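Local coordinates for protein putative Glycerophosphoryl diester phosphodiesterase (Silicibacter pomeroyi, PDB 3L12) that belongs to the glycerophosphoryl diester phosphodiesterase family, adopts a TIM-barrel fold and carries a bound magnesium ion, at residues Gln239-Phe253 against Ala264-Val276. Residues are numbered along the deposited sequence; the frame is centred on the assembly and turned at random.
Sequences QAVASAGGQLWCPYF and AHDLGLIVLTWTV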
ATOM      1  N   GLN A 239      31.462 -14.251 -13.669  1.00 16.52           N
ATOM      2  CA  GLN A 239      32.071 -14.914 -14.798  1.00 17.70           C
ATOM      3  C   GLN A 239      31.203 -16.093 -15.219  1.00 14.07           C
ATOM      4  O   GLN A 239      30.972 -16.276 -16.392  1.00 16.15           O
ATOM      5  CB  GLN A 239      33.514 -15.364 -14.500  1.00 19.63           C
ATOM      6  CG  GLN A 239      34.231 -15.906 -15.732  1.00 22.39           C
ATOM      7  CD  GLN A 239      34.269 -14.899 -16.891  1.00 23.81           C
ATOM      8  OE1 GLN A 239      33.488 -15.012 -17.849  1.00 25.62           O
ATOM      9  NE2 GLN A 239      35.113 -13.881 -16.773  1.00 24.00           N
ATOM     10  N   ALA A 240      30.724 -16.884 -14.270  1.00 14.03           N
ATOM     11  CA  ALA A 240      29.898 -18.044 -14.574  1.00 13.59           C
ATOM     12  C   ALA A 240      28.632 -17.647 -15.342  1.00 13.59           C
ATOM     13  O   ALA A 240      28.206 -18.328 -16.282  1.00 12.94           O
ATOM     14  CB  ALA A 240      29.520 -18.780 -13.281  1.00 15.04           C
ATOM     15  N   VAL A 241      28.020 -16.541 -14.914  1.00 14.18           N
ATOM     16  CA  VAL A 241      26.802 -16.037 -15.558  1.00 12.63           C
ATOM     17  C   VAL A 241      27.099 -15.488 -16.968  1.00 11.85           C
ATOM     18  O   VAL A 241      26.390 -15.833 -17.916  1.00 13.13           O
ATOM     19  CB  VAL A 241      26.115 -14.966 -14.667  1.00 13.27           C
ATOM     20  CG1 VAL A 241      25.013 -14.265 -15.420  1.00 12.15           C
ATOM     21  CG2 VAL A 241      25.583 -15.623 -13.412  1.00 13.48           C
ATOM     22  N   ALA A 242      28.145 -14.676 -17.117  1.00 12.49           N
ATOM     23  CA  ALA A 242      28.523 -14.164 -18.445  1.00 13.51           C
ATOM     24  C   ALA A 242      28.830 -15.347 -19.368  1.00 15.97           C
ATOM     25  O   ALA A 242      28.369 -15.398 -20.520  1.00 16.39           O
ATOM     26  CB  ALA A 242      29.738 -13.221 -18.367  1.00 11.60           C
ATOM     27  N   SER A 243      29.598 -16.314 -18.863  1.00 16.87           N
ATOM     28  CA  SER A 243      29.941 -17.512 -19.671  1.00 15.37           C
ATOM     29  C   SER A 243      28.721 -18.349 -20.078  1.00 13.87           C
ATOM     30  O   SER A 243      28.721 -18.904 -21.187  1.00 13.46           O
ATOM     31  CB  SER A 243      30.968 -18.403 -18.960  1.00 15.37           C
ATOM     32  OG  SER A 243      32.222 -17.750 -18.905  1.00 17.18           O
ATOM     33  N   ALA A 244      27.707 -18.428 -19.206  1.00 13.03           N
ATOM     34  CA  ALA A 244      26.468 -19.147 -19.491  1.00 12.89           C
ATOM     35  C   ALA A 244      25.610 -18.438 -20.553  1.00 13.68           C
ATOM     36  O   ALA A 244      24.729 -19.075 -21.140  1.00 15.35           O
ATOM     37  CB  ALA A 244      25.671 -19.364 -18.244  1.00 13.03           C
ATOM     38  N   GLY A 245      25.863 -17.149 -20.784  1.00 13.02           N
ATOM     39  CA  GLY A 245      25.145 -16.343 -21.766  1.00 12.91           C
ATOM     40  C   GLY A 245      24.074 -15.447 -21.160  1.00 12.16           C
ATOM     41  O   GLY A 245      23.178 -14.983 -21.855  1.00 11.74           O
ATOM     42  N   GLY A 246      24.129 -15.228 -19.853  1.00 12.29           N
ATOM     43  CA  GLY A 246      23.137 -14.359 -19.188  1.00 11.22           C
ATOM     44  C   GLY A 246      23.416 -12.869 -19.381  1.00 10.85           C
ATOM     45  O   GLY A 246      24.581 -12.465 -19.620  1.00 10.63           O
ATOM     46  N   GLN A 247      22.348 -12.076 -19.261  1.00  9.01           N
ATOM     47  CA  GLN A 247      22.428 -10.620 -19.311  1.00  8.85           C
ATOM     48  C   GLN A 247      22.410  -9.979 -17.908  1.00  8.10           C
ATOM     49  O   GLN A 247      22.907  -8.873 -17.749  1.00  9.22           O
ATOM     50  CB  GLN A 247      21.295 -10.036 -20.130  1.00  9.64           C
ATOM     51  CG  GLN A 247      21.471 -10.154 -21.632  1.00 10.61           C
ATOM     52  CD  GLN A 247      21.492 -11.594 -22.109  1.00 10.05           C
ATOM     53  OE1 GLN A 247      20.610 -12.377 -21.790  1.00 10.12           O
ATOM     54  NE2 GLN A 247      22.527 -11.952 -22.886  1.00  9.73           N
ATOM     55  N   LEU A 248      21.818 -10.668 -16.939  1.00  9.85           N
ATOM     56  CA  LEU A 248      21.729 -10.161 -15.549  1.00  9.36           C
ATOM     57  C   LEU A 248      22.237 -11.209 -14.565  1.00 10.39           C
ATOM     58  O   LEU A 248      22.044 -12.424 -14.746  1.00  9.28           O
ATOM     59  CB  LEU A 248      20.299  -9.828 -15.176  1.00 11.18           C
ATOM     60  CG  LEU A 248      19.492  -8.760 -15.909  1.00 12.08           C
ATOM     61  CD1 LEU A 248      18.930  -9.381 -17.137  1.00 15.36           C
ATOM     62  CD2 LEU A 248      18.352  -8.194 -14.982  1.00 14.99           C
ATOM     63  N   TRP A 249      22.856 -10.711 -13.496  1.00 10.34           N
ATOM     64  CA  TRP A 249      23.269 -11.524 -12.372  1.00  9.21           C
ATOM     65  C   TRP A 249      22.519 -10.961 -11.202  1.00  7.84           C
ATOM     66  O   TRP A 249      22.579  -9.755 -10.960  1.00  8.21           O
ATOM     67  CB  TRP A 249      24.776 -11.420 -12.117  1.00  8.85           C
ATOM     68  CG  TRP A 249      25.213 -12.114 -10.836  1.00  9.77           C
ATOM     69  CD1 TRP A 249      24.792 -13.307 -10.351  1.00 11.63           C
ATOM     70  CD2 TRP A 249      26.204 -11.634  -9.916  1.00 10.58           C
ATOM     71  NE1 TRP A 249      25.435 -13.593  -9.135  1.00 11.70           N
ATOM     72  CE2 TRP A 249      26.298 -12.574  -8.861  1.00 11.90           C
ATOM     73  CE3 TRP A 249      26.975 -10.468  -9.857  1.00 12.37           C
ATOM     74  CZ2 TRP A 249      27.159 -12.397  -7.780  1.00 12.36           C
ATOM     75  CZ3 TRP A 249      27.819 -10.289  -8.782  1.00 13.49           C
ATOM     76  CH2 TRP A 249      27.884 -11.247  -7.748  1.00 12.89           C
ATOM     77  N   CYS A 250      21.799 -11.806 -10.476  1.00  9.07           N
ATOM     78  CA  CYS A 250      20.941 -11.371  -9.374  1.00  7.20           C
ATOM     79  C   CYS A 250      21.286 -12.082  -8.100  1.00  9.20           C
ATOM     80  O   CYS A 250      20.657 -13.037  -7.699  1.00  8.64           O
ATOM     81  CB  CYS A 250      19.448 -11.557  -9.674  1.00  7.91           C
ATOM     82  SG  CYS A 250      18.919 -10.530 -11.087  1.00 11.57           S
ATOM     83  N   PRO A 251      22.343 -11.609  -7.437  1.00 11.41           N
ATOM     84  CA  PRO A 251      22.747 -12.195  -6.171  1.00 12.33           C
ATOM     85  C   PRO A 251      21.984 -11.714  -4.960  1.00 11.95           C
ATOM     86  O   PRO A 251      21.545 -10.532  -4.879  1.00 13.43           O
ATOM     87  CB  PRO A 251      24.173 -11.719  -6.022  1.00 12.15           C
ATOM     88  CG  PRO A 251      24.162 -10.359  -6.677  1.00 11.48           C
ATOM     89  CD  PRO A 251      23.201 -10.485  -7.841  1.00 11.24           C
ATOM     90  N   TYR A 252      21.835 -12.614  -4.003  1.00 11.39           N
ATOM     91  CA  TYR A 252      21.247 -12.282  -2.725  1.00 10.58           C
ATOM     92  C   TYR A 252      22.121 -11.177  -2.092  1.00 11.17           C
ATOM     93  O   TYR A 252      23.352 -11.195  -2.214  1.00 12.45           O
ATOM     94  CB  TYR A 252      21.213 -13.500  -1.842  1.00 12.00           C
ATOM     95  CG  TYR A 252      20.564 -13.267  -0.501  1.00 13.68           C
ATOM     96  CD1 TYR A 252      19.218 -12.981  -0.414  1.00 15.99           C
ATOM     97  CD2 TYR A 252      21.291 -13.435   0.675  1.00 17.38           C
ATOM     98  CE1 TYR A 252      18.605 -12.790   0.821  1.00 17.43           C
ATOM     99  CE2 TYR A 252      20.679 -13.251   1.911  1.00 19.19           C
ATOM    100  CZ  TYR A 252      19.349 -12.926   1.958  1.00 19.02           C
ATOM    101  OH  TYR A 252      18.735 -12.738   3.189  1.00 23.86           O
ATOM    102  N   PHE A 253      21.476 -10.232  -1.430  1.00 10.34           N
ATOM    103  CA  PHE A 253      22.215  -9.018  -1.019  1.00 10.60           C
ATOM    104  C   PHE A 253      23.375  -9.261  -0.047  1.00 10.13           C
ATOM    105  O   PHE A 253      24.335  -8.513  -0.075  1.00 12.32           O
ATOM    106  CB  PHE A 253      21.272  -7.925  -0.509  1.00 10.44           C
ATOM    107  CG  PHE A 253      20.755  -8.150   0.881  1.00  9.06           C
ATOM    108  CD1 PHE A 253      19.674  -8.940   1.094  1.00  9.85           C
ATOM    109  CD2 PHE A 253      21.339  -7.529   1.967  1.00 10.39           C
ATOM    110  CE1 PHE A 253      19.149  -9.165   2.363  1.00 11.05           C
ATOM    111  CE2 PHE A 253      20.831  -7.781   3.235  1.00 10.50           C
ATOM    112  CZ  PHE A 253      19.732  -8.567   3.418  1.00 11.49           C
ATOM    113  N   ALA A 264      31.149  -7.675 -12.407  1.00 13.47           N
ATOM    114  CA  ALA A 264      29.969  -7.969 -13.221  1.00 11.97           C
ATOM    115  C   ALA A 264      29.753  -6.870 -14.274  1.00  9.84           C
ATOM    116  O   ALA A 264      29.482  -7.176 -15.408  1.00 12.88           O
ATOM    117  CB  ALA A 264      28.724  -8.160 -12.327  1.00 10.65           C
ATOM    118  N   HIS A 265      29.858  -5.596 -13.913  1.00 12.89           N
ATOM    119  CA  HIS A 265      29.716  -4.505 -14.878  1.00 12.26           C
ATOM    120  C   HIS A 265      30.786  -4.531 -15.970  1.00 14.43           C
ATOM    121  O   HIS A 265      30.495  -4.256 -17.138  1.00 13.81           O
ATOM    122  CB  HIS A 265      29.762  -3.150 -14.200  1.00 13.83           C
ATOM    123  CG  HIS A 265      28.511  -2.851 -13.460  1.00 12.01           C
ATOM    124  ND1 HIS A 265      28.457  -1.978 -12.394  1.00 14.00           N
ATOM    125  CD2 HIS A 265      27.266  -3.377 -13.587  1.00 12.50           C
ATOM    126  CE1 HIS A 265      27.211  -1.918 -11.956  1.00 12.44           C
ATOM    127  NE2 HIS A 265      26.481  -2.792 -12.627  1.00 10.52           N
ATOM    128  N   ASP A 266      32.000  -4.837 -15.566  1.00 17.60           N
ATOM    129  CA  ASP A 266      33.104  -5.024 -16.507  1.00 18.89           C
ATOM    130  C   ASP A 266      32.792  -6.137 -17.534  1.00 18.68           C
ATOM    131  O   ASP A 266      33.217  -6.053 -18.679  1.00 19.94           O
ATOM    132  CB  ASP A 266      34.378  -5.402 -15.757  1.00 21.84           C
ATOM    133  CG  ASP A 266      35.049  -4.221 -15.048  1.00 24.89           C
ATOM    134  OD1 ASP A 266      34.827  -3.019 -15.389  1.00 26.30           O
ATOM    135  OD2 ASP A 266      35.849  -4.525 -14.131  1.00 27.68           O
ATOM    136  N   LEU A 267      32.085  -7.185 -17.108  1.00 16.64           N
ATOM    137  CA  LEU A 267      31.674  -8.288 -17.996  1.00 15.58           C
ATOM    138  C   LEU A 267      30.423  -7.941 -18.807  1.00 16.09           C
ATOM    139  O   LEU A 267      29.938  -8.771 -19.555  1.00 17.74           O
ATOM    140  CB  LEU A 267      31.453  -9.566 -17.189  1.00 15.40           C
ATOM    141  CG  LEU A 267      32.688 -10.225 -16.585  1.00 16.34           C
ATOM    142  CD1 LEU A 267      32.370 -11.229 -15.498  1.00 16.76           C
ATOM    143  CD2 LEU A 267      33.529 -10.899 -17.712  1.00 17.19           C
ATOM    144  N   GLY A 268      29.903  -6.734 -18.646  1.00 15.83           N
ATOM    145  CA  GLY A 268      28.717  -6.269 -19.365  1.00 16.35           C
ATOM    146  C   GLY A 268      27.369  -6.682 -18.768  1.00 16.45           C
ATOM    147  O   GLY A 268      26.350  -6.581 -19.448  1.00 17.02           O
ATOM    148  N   LEU A 269      27.366  -7.161 -17.528  1.00 13.85           N
ATOM    149  CA  LEU A 269      26.115  -7.651 -16.902  1.00 12.24           C
ATOM    150  C   LEU A 269      25.426  -6.558 -16.133  1.00 12.20           C
ATOM    151  O   LEU A 269      26.065  -5.586 -15.697  1.00 11.16           O
ATOM    152  CB  LEU A 269      26.423  -8.796 -15.933  1.00 13.01           C
ATOM    153  CG  LEU A 269      27.131 -10.026 -16.464  1.00 13.01           C
ATOM    154  CD1 LEU A 269      27.651 -10.970 -15.364  1.00 13.61           C
ATOM    155  CD2 LEU A 269      26.210 -10.764 -17.465  1.00 12.76           C
ATOM    156  N   ILE A 270      24.107  -6.708 -15.991  1.00 10.71           N
ATOM    157  CA  ILE A 270      23.288  -5.848 -15.120  1.00 10.75           C
ATOM    158  C   ILE A 270      23.194  -6.612 -13.789  1.00 11.46           C
ATOM    159  O   ILE A 270      23.084  -7.834 -13.824  1.00 11.13           O
ATOM    160  CB  ILE A 270      21.937  -5.568 -15.761  1.00 10.38           C
ATOM    161  CG1 ILE A 270      22.102  -4.587 -16.929  1.00 11.35           C
ATOM    162  CG2 ILE A 270      20.919  -5.021 -14.713  1.00 11.01           C
ATOM    163  CD1 ILE A 270      20.801  -4.334 -17.780  1.00 11.54           C
ATOM    164  N   VAL A 271      23.241  -5.913 -12.634  1.00  8.65           N
ATOM    165  CA  VAL A 271      23.203  -6.544 -11.349  1.00  9.41           C
ATOM    166  C   VAL A 271      21.987  -6.038 -10.576  1.00 10.09           C
ATOM    167  O   VAL A 271      21.864  -4.824 -10.323  1.00  9.69           O
ATOM    168  CB  VAL A 271      24.479  -6.281 -10.550  1.00 10.03           C
ATOM    169  CG1 VAL A 271      24.458  -7.015  -9.225  1.00 10.52           C
ATOM    170  CG2 VAL A 271      25.729  -6.659 -11.408  1.00 10.65           C
ATOM    171  N   LEU A 272      21.094  -6.951 -10.254  1.00  7.37           N
ATOM    172  CA  LEU A 272      19.887  -6.628  -9.459  1.00  8.70           C
ATOM    173  C   LEU A 272      20.018  -7.449  -8.193  1.00 10.36           C
ATOM    174  O   LEU A 272      20.106  -8.696  -8.254  1.00 12.95           O
ATOM    175  CB  LEU A 272      18.615  -6.987 -10.192  1.00 10.62           C
ATOM    176  CG  LEU A 272      18.382  -6.446 -11.602  1.00 10.56           C
ATOM    177  CD1 LEU A 272      16.976  -6.916 -11.999  1.00 12.96           C
ATOM    178  CD2 LEU A 272      18.478  -4.925 -11.658  1.00  8.38           C
ATOM    179  N   THR A 273      20.028  -6.806  -7.037  1.00  7.93           N
ATOM    180  CA  THR A 273      20.130  -7.563  -5.801  1.00  9.07           C
ATOM    181  C   THR A 273      18.758  -7.651  -5.097  1.00  8.36           C
ATOM    182  O   THR A 273      17.848  -6.806  -5.326  1.00 10.71           O
ATOM    183  CB  THR A 273      21.232  -7.002  -4.919  1.00  9.42           C
ATOM    184  OG1 THR A 273      21.490  -7.943  -3.859  1.00  9.95           O
ATOM    185  CG2 THR A 273      20.854  -5.587  -4.434  1.00  6.28           C
ATOM    186  N   TRP A 274      18.603  -8.688  -4.263  1.00 10.16           N
ATOM    187  CA  TRP A 274      17.325  -9.070  -3.657  1.00  7.89           C
ATOM    188  C   TRP A 274      17.529  -9.761  -2.334  1.00  8.48           C
ATOM    189  O   TRP A 274      18.697 -10.142  -2.070  1.00  9.58           O
ATOM    190  CB  TRP A 274      16.561 -10.077  -4.580  1.00  6.99           C
ATOM    191  CG  TRP A 274      17.327 -11.333  -4.788  1.00  7.89           C
ATOM    192  CD1 TRP A 274      18.301 -11.538  -5.709  1.00  8.21           C
ATOM    193  CD2 TRP A 274      17.227 -12.534  -4.020  1.00  8.53           C
ATOM    194  NE1 TRP A 274      18.849 -12.790  -5.540  1.00  9.45           N
ATOM    195  CE2 TRP A 274      18.216 -13.423  -4.516  1.00  9.10           C
ATOM    196  CE3 TRP A 274      16.432 -12.938  -2.934  1.00 11.32           C
ATOM    197  CZ2 TRP A 274      18.378 -14.705  -4.014  1.00  9.07           C
ATOM    198  CZ3 TRP A 274      16.624 -14.220  -2.424  1.00 10.76           C
ATOM    199  CH2 TRP A 274      17.596 -15.075  -2.971  1.00 10.90           C
ATOM    200  N   THR A 275      16.558  -9.790  -1.404  1.00  8.87           N
ATOM    201  CA  THR A 275      15.321  -9.010  -1.332  1.00  9.36           C
ATOM    202  C   THR A 275      15.685  -8.039  -0.183  1.00 10.04           C
ATOM    203  O   THR A 275      15.925  -8.462   0.954  1.00 10.32           O
ATOM    204  CB  THR A 275      14.109  -9.827  -1.015  1.00 11.02           C
ATOM    205  OG1 THR A 275      13.817 -10.667  -2.140  1.00 11.00           O
ATOM    206  CG2 THR A 275      12.949  -8.938  -0.727  1.00  8.77           C
ATOM    207  N   VAL A 276      15.784  -6.759  -0.516  1.00  9.06           N
ATOM    208  CA  VAL A 276      16.448  -5.812   0.406  1.00  9.04           C
ATOM    209  C   VAL A 276      15.386  -4.976   1.053  1.00  7.66           C
ATOM    210  O   VAL A 276      14.714  -4.162   0.382  1.00  7.42           O
ATOM    211  CB  VAL A 276      17.553  -4.972  -0.329  1.00  7.99           C
ATOM    212  CG1 VAL A 276      18.486  -4.317   0.666  1.00  8.38           C
ATOM    213  CG2 VAL A 276      18.385  -5.791  -1.409  1.00  8.11           C
TER
HETATM  214  O   HOH W   1      23.748  -7.236 -19.725  1.00 14.22           O
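Trp249 lies between two backbone hydrogen bonds to the neighbouring strand: its N donates to Ile270 O (2.9 Å) and its O accepts from Leu272 N. With Ile270 N giving to Gln247 O, they join strands 248-251 and 270-273 in parallel. A water also donates to both Gln247 O and Gly268 O where the strands begin. Pro251 has no N-H for the next bond of the series, and the buried Leu272 O is left without a hydrogen-bond partner; from here side chains join in. Thr273 OG1, anti to its own N (chi1 -168°), donates to Pro251 O at 2.8 Å. The indole NE1 of Trp274 reaches Cys250 O at 2.8 Å, the acceptor lying in the ring plane although the donor stands well above the carbonyl plane. The main chain pairs again where Phe253 N donates to Trp274 O (2.9 Å).

Aromatic contacts close this C-terminal end. Tyr252 turns its edge toward the Trp274 six-membered ring in a T-shaped pair, planes at 61°, while its CA sits over the five-membered ring in a CH-pi contact. Val276 CG1 lies over one face of the Phe253 ring.

Apolar packing fills both sides of the strands. Leu248 CD2 touches Leu272 CD1 (3.5 Å) on the side shared with Ile270; on the other, Trp249 CE3 rests against Ala264 CB (3.8 Å). Just after helix 258-266, Leu269 CD1 approaches Val241 CG1 and Ala242 CB of helix 237-244, and the Leu267 methyls cross Gln239. Helix 258-266 links the two strands as a beta-alpha-beta crossover, the repeating unit of the TIM barrel.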